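Type-2 ice-structuring protein (Brachyopsis rostratus, PDB 2ZIB) binds to ice crystals and inhibits their growth, protecting fish blood from freezing in sea water at subzero temperatures. Local coordinates at residues H44-H49 / A125-K130; V65-S70 / M105-A110. All blocks are in the same frame, centred on the assembly; numbering follows the deposited sequence.

Interaction 1: H44-H49 / A125-K130. With SO4 (sulfate ion), chain B.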
ATOM      1  N   HIS A  44      -1.726  -8.265  -3.013  1.00  6.47           N
ATOM      2  CA  HIS A  44      -0.474  -7.696  -2.442  1.00  7.06           C
ATOM      3  C   HIS A  44      -0.895  -6.500  -1.631  1.00  6.55           C
ATOM      4  O   HIS A  44      -1.968  -5.928  -1.874  1.00  7.38           O
ATOM      5  CB  HIS A  44       0.496  -7.244  -3.555  1.00  7.35           C
ATOM      6  CG  HIS A  44       1.153  -8.375  -4.277  1.00  6.55           C
ATOM      7  ND1 HIS A  44       2.149  -9.128  -3.701  1.00  7.49           N
ATOM      8  CD2 HIS A  44       0.908  -8.921  -5.487  1.00  8.01           C
ATOM      9  CE1 HIS A  44       2.529 -10.072  -4.560  1.00  8.25           C
ATOM     10  NE2 HIS A  44       1.787  -9.967  -5.653  1.00  9.21           N
ATOM     11  N   LEU A  45      -0.010  -6.033  -0.740  1.00  6.05           N
ATOM     12  CA  LEU A  45      -0.209  -4.669  -0.250  1.00  6.40           C
ATOM     13  C   LEU A  45      -0.372  -3.731  -1.457  1.00  7.45           C
ATOM     14  O   LEU A  45       0.298  -3.924  -2.474  1.00  7.60           O
ATOM     15  CB  LEU A  45       1.015  -4.264   0.574  1.00  6.70           C
ATOM     16  CG  LEU A  45       1.049  -4.846   1.989  1.00  7.18           C
ATOM     17  CD1 LEU A  45       2.411  -4.583   2.635  1.00  9.05           C
ATOM     18  CD2 LEU A  45      -0.070  -4.293   2.864  1.00  7.65           C
ATOM     19  N   ALA A  46      -1.201  -2.709  -1.321  1.00  6.45           N
ATOM     20  CA  ALA A  46      -1.504  -1.884  -2.487  1.00  7.66           C
ATOM     21  C   ALA A  46      -0.282  -1.127  -2.974  1.00  6.79           C
ATOM     22  O   ALA A  46       0.453  -0.501  -2.198  1.00  8.44           O
ATOM     23  CB  ALA A  46      -2.590  -0.885  -2.124  1.00  9.04           C
ATOM     24  N   SER A  47      -0.132  -1.093  -4.307  1.00  8.01           N
ATOM     25  CA  SER A  47       0.729  -0.111  -4.964  1.00  7.39           C
ATOM     26  C   SER A  47      -0.134   1.061  -5.424  1.00  9.12           C
ATOM     27  O   SER A  47      -1.344   0.908  -5.667  1.00  9.29           O
ATOM     28  CB  SER A  47       1.466  -0.758  -6.127  1.00  9.03           C
ATOM     29  OG  SER A  47       0.531  -1.157  -7.113  1.00  9.19           O
ATOM     30  N   ILE A  48       0.485   2.235  -5.553  1.00  9.12           N
ATOM     31  CA  ILE A  48      -0.214   3.476  -5.851  1.00  9.59           C
ATOM     32  C   ILE A  48       0.480   4.193  -6.999  1.00 10.36           C
ATOM     33  O   ILE A  48       1.704   4.398  -6.985  1.00 11.26           O
ATOM     34  CB  ILE A  48      -0.246   4.373  -4.610  1.00  9.20           C
ATOM     35  CG1 ILE A  48      -0.855   3.637  -3.401  1.00  9.63           C
ATOM     36  CG2 ILE A  48      -0.981   5.693  -4.933  1.00 11.75           C
ATOM     37  CD1 ILE A  48      -1.041   4.480  -2.152  1.00 11.09           C
ATOM     38  N   HIS A  49      -0.294   4.535  -8.033  1.00 11.24           N
ATOM     39  CA  HIS A  49       0.309   4.964  -9.313  1.00 12.75           C
ATOM     40  C   HIS A  49      -0.160   6.310  -9.787  1.00 13.42           C
ATOM     41  O   HIS A  49       0.222   6.728 -10.875  1.00 15.97           O
ATOM     42  CB  HIS A  49       0.022   3.902 -10.382  1.00 13.01           C
ATOM     43  CG  HIS A  49       0.635   2.595 -10.020  1.00 11.47           C
ATOM     44  ND1 HIS A  49       1.984   2.384 -10.145  1.00 11.99           N
ATOM     45  CD2 HIS A  49       0.124   1.496  -9.406  1.00 11.97           C
ATOM     46  CE1 HIS A  49       2.282   1.197  -9.639  1.00 12.00           C
ATOM     47  NE2 HIS A  49       1.159   0.629  -9.207  1.00 12.59           N
ATOM     48  N   ALA A 125      -2.507  -1.146  10.604  1.00  7.18           N
ATOM     49  CA  ALA A 125      -3.484  -1.588   9.612  1.00  6.53           C
ATOM     50  C   ALA A 125      -2.850  -1.516   8.213  1.00  7.00           C
ATOM     51  O   ALA A 125      -1.740  -0.973   8.044  1.00  7.10           O
ATOM     52  CB  ALA A 125      -4.748  -0.698   9.722  1.00  8.29           C
ATOM     53  N   SER A 126      -3.565  -2.047   7.209  1.00  6.76           N
ATOM     54  CA  SER A 126      -2.971  -2.125   5.882  1.00  7.01           C
ATOM     55  C   SER A 126      -4.051  -2.128   4.839  1.00  6.87           C
ATOM     56  O   SER A 126      -5.248  -2.288   5.129  1.00  7.44           O
ATOM     57  CB  SER A 126      -2.082  -3.369   5.802  1.00  6.90           C
ATOM     58  OG  SER A 126      -2.829  -4.569   6.111  1.00  7.13           O
ATOM     59  N   ILE A 127      -3.627  -2.042   3.597  1.00  6.53           N
ATOM     60  CA  ILE A 127      -4.544  -2.088   2.451  1.00  6.36           C
ATOM     61  C   ILE A 127      -3.966  -2.984   1.383  1.00  5.46           C
ATOM     62  O   ILE A 127      -2.777  -2.854   0.999  1.00  6.46           O
ATOM     63  CB  ILE A 127      -4.921  -0.695   1.927  1.00  8.57           C
ATOM     64  CG1 ILE A 127      -5.980  -0.761   0.832  1.00 12.68           C
ATOM     65  CG2 ILE A 127      -3.743   0.079   1.588  1.00 10.73           C
ATOM     66  CD1 ILE A 127      -7.275   0.028   1.174  1.00 18.54           C
ATOM     67  N   CYS A 128      -4.799  -3.944   0.937  1.00  6.65           N
ATOM     68  CA  CYS A 128      -4.407  -4.844  -0.154  1.00  6.29           C
ATOM     69  C   CYS A 128      -5.066  -4.426  -1.448  1.00  7.28           C
ATOM     70  O   CYS A 128      -6.107  -3.758  -1.437  1.00  7.68           O
ATOM     71  CB  CYS A 128      -4.881  -6.287   0.123  1.00  7.15           C
ATOM     72  SG  CYS A 128      -4.403  -6.982   1.742  1.00  7.72           S
ATOM     73  N   ALA A 129      -4.489  -4.871  -2.570  1.00  6.60           N
ATOM     74  CA  ALA A 129      -5.114  -4.687  -3.874  1.00  6.82           C
ATOM     75  C   ALA A 129      -4.914  -5.928  -4.727  1.00  6.88           C
ATOM     76  O   ALA A 129      -3.958  -6.695  -4.526  1.00  7.59           O
ATOM     77  CB  ALA A 129      -4.527  -3.467  -4.574  1.00  8.08           C
ATOM     78  N   LYS A 130      -5.812  -6.084  -5.706  1.00  7.32           N
ATOM     79  CA  LYS A 130      -5.658  -7.122  -6.739  1.00  7.33           C
ATOM     80  C   LYS A 130      -6.556  -6.715  -7.912  1.00  7.97           C
ATOM     81  O   LYS A 130      -7.397  -5.805  -7.795  1.00  9.16           O
ATOM     82  CB  LYS A 130      -6.040  -8.526  -6.249  1.00  8.06           C
ATOM     83  CG  LYS A 130      -7.497  -8.689  -5.738  1.00  7.60           C
ATOM     84  CD  LYS A 130      -7.654 -10.041  -5.045  1.00  8.16           C
ATOM     85  CE  LYS A 130      -9.036 -10.227  -4.476  1.00  8.22           C
ATOM     86  NZ  LYS A 130      -9.117 -11.539  -3.729  1.00  8.10           N
TER
HETATM   87  S   SO4 B 501       0.344 -11.416  -8.451  1.00 22.24           S
HETATM   88  O1  SO4 B 501      -0.702 -11.494  -7.347  1.00 23.42           O
HETATM   89  O2  SO4 B 501       1.685 -11.351  -7.916  1.00 21.21           O
HETATM   90  O3  SO4 B 501       0.238 -12.628  -9.278  1.00 27.78           O
HETATM   91  O4  SO4 B 501       0.195 -10.148  -9.178  1.00 29.59           O
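Leu45 meets Ser126 on one side of the paired backbones, and Ala46 meets Ala129 on the other. Leu45 CG lies anti to its own carbonyl carbon (chi1 -78°), and from there the CD2 branch reaches back to the neighbouring strand, 3.7 Å from Ser126 CB and close to the carbonyl oxygen of Ile127. Leu45 also packs on Trp31 and Cys38 of helix 31-40, and Cys38 is the disulfide partner of Cys128. On the second side Ala46 CB stands between Ile127 CG2 at 4.0 Å and Ala129 CB at 4.1 Å, a junction of three methyl groups from which the rest of the Ile127 side chain leads away from segment 44-49.

This is antiparallel pairing within the C-type lectin fold, where the short strand 44-45, just after helix 31-40, joins strand 124-131. His44 and Ala129 form the hydrogen-bonded pair: His44 N reaches Ala129 O at 3.1 Å, and Ala129 N returns to His44 O at 2.8 Å. Beyond Leu45, Ala46 N still binds Ile127 O at 2.8 Å. The imidazole of His44 is held at both nitrogens: ND1 bonds Glu35 of helix 31-40, while NE2 gives a nearly straight bond (168°) in the ring plane to O2 of a sulfate ion, 2.7 Å away and probably acquired from the crystallisation liquor.

Interaction 2: V65-S70 / M105-A110; sequences VWIGGS and MQMTAA
Strands 65-67 and 105-107 run antiparallel but strongly twisted, their directions 134° apart, with Val65 and Met107 as the hydrogen-bonded pair and Trp66 and Gln106 as the non-hydrogen-bonded one, a pairing within the C-type lectin fold. Past the corner at Gly68, Met105 N still bonds Gly69 O at 2.9 Å. Val65 and Met107 run alongside one another in the same direction, with CG2 of the valine 3.6 Å from SD of the methionine. Ile67 bridges both methionines: its CD1 meets Met105 SD at 3.5 Å, while its CG2 packs against Met107 SD, the side chains of Ile67 and Met107 crossing at about a right angle. With chi1 at 57°, Ile67 CG1 comes 3.8 Å from Met105 SD. On the other face Gln106 sets NE2 3.7 Å above the Trp66 ring plane, nearest CZ3 and CH2 at the outer edge of the six-membered ring, with the amide turned 72° from the indole. The indole NE1 bonds Met29 O and Ala122 O, and Trp31 and His124 meet the ring edge-to-face. Around this pairing, Met107 rests on helix 51-60 through Gln54 and Ile57, Trp115 of strand 115-118 touches Ile67 and Met105, and strand 124-131 flanks strand 65-67 in parallel.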
ATOM      1  N   VAL A  65      -1.527   3.341   7.388  1.00  7.38           N
ATOM      2  CA  VAL A  65      -1.652   1.995   6.794  1.00  7.03           C
ATOM      3  C   VAL A  65      -0.372   1.634   6.078  1.00  6.48           C
ATOM      4  O   VAL A  65       0.234   2.452   5.365  1.00  6.87           O
ATOM      5  CB  VAL A  65      -2.841   1.850   5.773  1.00  8.91           C
ATOM      6  CG1 VAL A  65      -4.168   1.813   6.495  1.00  9.87           C
ATOM      7  CG2 VAL A  65      -2.802   2.893   4.636  1.00  8.87           C
ATOM      8  N   TRP A  66       0.041   0.387   6.251  1.00  5.79           N
ATOM      9  CA  TRP A  66       1.068  -0.172   5.373  1.00  5.89           C
ATOM     10  C   TRP A  66       0.591  -0.267   3.926  1.00  6.08           C
ATOM     11  O   TRP A  66      -0.542  -0.662   3.687  1.00  6.47           O
ATOM     12  CB  TRP A  66       1.475  -1.556   5.863  1.00  6.35           C
ATOM     13  CG  TRP A  66       2.234  -1.619   7.130  1.00  5.70           C
ATOM     14  CD1 TRP A  66       1.959  -2.436   8.217  1.00  7.45           C
ATOM     15  CD2 TRP A  66       3.478  -0.949   7.443  1.00  4.91           C
ATOM     16  NE1 TRP A  66       2.951  -2.319   9.159  1.00  6.35           N
ATOM     17  CE2 TRP A  66       3.930  -1.467   8.694  1.00  5.85           C
ATOM     18  CE3 TRP A  66       4.323  -0.057   6.738  1.00  5.72           C
ATOM     19  CZ2 TRP A  66       5.136  -1.045   9.284  1.00  6.85           C
ATOM     20  CZ3 TRP A  66       5.506   0.370   7.342  1.00  6.14           C
ATOM     21  CH2 TRP A  66       5.908  -0.138   8.603  1.00  6.68           C
ATOM     22  N   ILE A  67       1.466   0.119   3.003  1.00  5.73           N
ATOM     23  CA  ILE A  67       1.260  -0.116   1.556  1.00  6.66           C
ATOM     24  C   ILE A  67       2.458  -0.871   1.008  1.00  6.47           C
ATOM     25  O   ILE A  67       3.389  -1.199   1.768  1.00  6.50           O
ATOM     26  CB  ILE A  67       0.922   1.198   0.812  1.00  6.70           C
ATOM     27  CG1 ILE A  67       2.020   2.265   1.020  1.00  7.66           C
ATOM     28  CG2 ILE A  67      -0.481   1.692   1.275  1.00  8.47           C
ATOM     29  CD1 ILE A  67       1.829   3.504   0.152  1.00  8.49           C
ATOM     30  N   GLY A  68       2.470  -1.166  -0.298  1.00  6.06           N
ATOM     31  CA  GLY A  68       3.355  -2.226  -0.755  1.00  6.46           C
ATOM     32  C   GLY A  68       4.790  -1.889  -1.084  1.00  6.01           C
ATOM     33  O   GLY A  68       5.463  -2.679  -1.739  1.00  7.46           O
ATOM     34  N   GLY A  69       5.291  -0.741  -0.612  1.00  6.07           N
ATOM     35  CA  GLY A  69       6.633  -0.314  -0.927  1.00  6.66           C
ATOM     36  C   GLY A  69       7.636  -0.809   0.108  1.00  6.39           C
ATOM     37  O   GLY A  69       7.394  -0.783   1.328  1.00  6.77           O
ATOM     38  N   SER A  70       8.805  -1.233  -0.369  1.00  7.05           N
ATOM     39  CA  SER A  70       9.927  -1.479   0.544  1.00  6.89           C
ATOM     40  C   SER A  70      11.236  -1.187  -0.190  1.00  6.75           C
ATOM     41  O   SER A  70      11.284  -1.216  -1.428  1.00  7.85           O
ATOM     42  CB  SER A  70       9.911  -2.923   1.129  1.00  7.85           C
ATOM     43  OG  SER A  70      10.149  -3.896   0.108  1.00  8.71           O
ATOM     44  N   MET A 105       7.296   1.078   3.538  1.00  6.26           N
ATOM     45  CA  MET A 105       6.510   2.263   3.221  1.00  6.33           C
ATOM     46  C   MET A 105       5.126   2.221   3.818  1.00  6.03           C
ATOM     47  O   MET A 105       4.415   1.212   3.717  1.00  6.26           O
ATOM     48  CB  MET A 105       6.397   2.332   1.712  1.00  6.32           C
ATOM     49  CG  MET A 105       5.671   3.559   1.152  1.00  7.84           C
ATOM     50  SD  MET A 105       5.229   3.350  -0.591  1.00  8.04           S
ATOM     51  CE  MET A 105       6.795   3.585  -1.434  1.00  9.53           C
ATOM     52  N   GLN A 106       4.702   3.341   4.391  1.00  6.26           N
ATOM     53  CA  GLN A 106       3.346   3.478   4.860  1.00  6.21           C
ATOM     54  C   GLN A 106       2.761   4.811   4.409  1.00  6.01           C
ATOM     55  O   GLN A 106       3.489   5.768   4.171  1.00  7.30           O
ATOM     56  CB  GLN A 106       3.236   3.435   6.384  1.00  6.53           C
ATOM     57  CG  GLN A 106       4.115   4.415   7.098  1.00  7.66           C
ATOM     58  CD  GLN A 106       3.950   4.404   8.603  1.00  7.19           C
ATOM     59  OE1 GLN A 106       3.713   5.480   9.169  1.00  8.00           O
ATOM     60  NE2 GLN A 106       4.059   3.250   9.242  1.00  9.01           N
ATOM     61  N   MET A 107       1.431   4.853   4.372  1.00  6.48           N
ATOM     62  CA  MET A 107       0.691   6.138   4.381  1.00  6.86           C
ATOM     63  C   MET A 107       0.650   6.571   5.842  1.00  6.81           C
ATOM     64  O   MET A 107       0.183   5.794   6.717  1.00  7.46           O
ATOM     65  CB  MET A 107      -0.712   5.975   3.814  1.00  8.23           C
ATOM     66  CG  MET A 107      -0.704   5.494   2.358  1.00 10.28           C
ATOM     67  SD  MET A 107      -2.362   5.068   1.778  1.00 12.43           S
ATOM     68  CE  MET A 107      -2.763   6.400   0.742  1.00 12.60           C
ATOM     69  N   THR A 108       1.092   7.813   6.118  1.00  7.12           N
ATOM     70  CA  THR A 108       1.162   8.316   7.481  1.00  6.77           C
ATOM     71  C   THR A 108      -0.174   8.827   8.007  1.00  6.62           C
ATOM     72  O   THR A 108      -1.196   8.826   7.298  1.00  7.72           O
ATOM     73  CB  THR A 108       2.221   9.404   7.625  1.00  6.73           C
ATOM     74  OG1 THR A 108       1.833  10.562   6.857  1.00  6.86           O
ATOM     75  CG2 THR A 108       3.626   8.960   7.217  1.00  8.08           C
ATOM     76  N   ALA A 109      -0.165   9.267   9.266  1.00  7.41           N
ATOM     77  CA  ALA A 109      -1.339   9.811   9.930  1.00  7.56           C
ATOM     78  C   ALA A 109      -1.671  11.231   9.447  1.00  8.63           C
ATOM     79  O   ALA A 109      -2.728  11.752   9.800  1.00 11.76           O
ATOM     80  CB  ALA A 109      -1.104   9.836  11.416  1.00  9.21           C
ATOM     81  N   ALA A 110      -0.823  11.830   8.617  1.00  8.11           N
ATOM     82  CA  ALA A 110      -1.204  13.143   8.048  1.00  8.25           C
ATOM     83  C   ALA A 110      -2.528  12.954   7.293  1.00  8.30           C
ATOM     84  O   ALA A 110      -2.760  11.901   6.675  1.00  8.45           O
ATOM     85  CB  ALA A 110      -0.115  13.595   7.140  1.00  8.72           C
TER

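In the fold
From the N terminus, the chain passes strand 20-26 and helix 31-40 before it lays down 44-49, whose partner arrives only near the C terminus. Interaction 1 thus closes a long loop, and interaction 2 falls wholly within it, closing the shorter, helix-free excursion from 65-70 to 105-110; the two loops nest and do not cross. In sequence, helix 51-60 falls between 44-49 and 65-70. The pairings join in one sheet because strand 124-131 borders strand 65-67, with Ala125 O 2.9 Å from Trp66 N, and a second link joins Ala46 O to Gly68 N. Helix 31-40 packs on this sheet through Leu45 and Ser126, helix 51-60 through Ile127 and Met107.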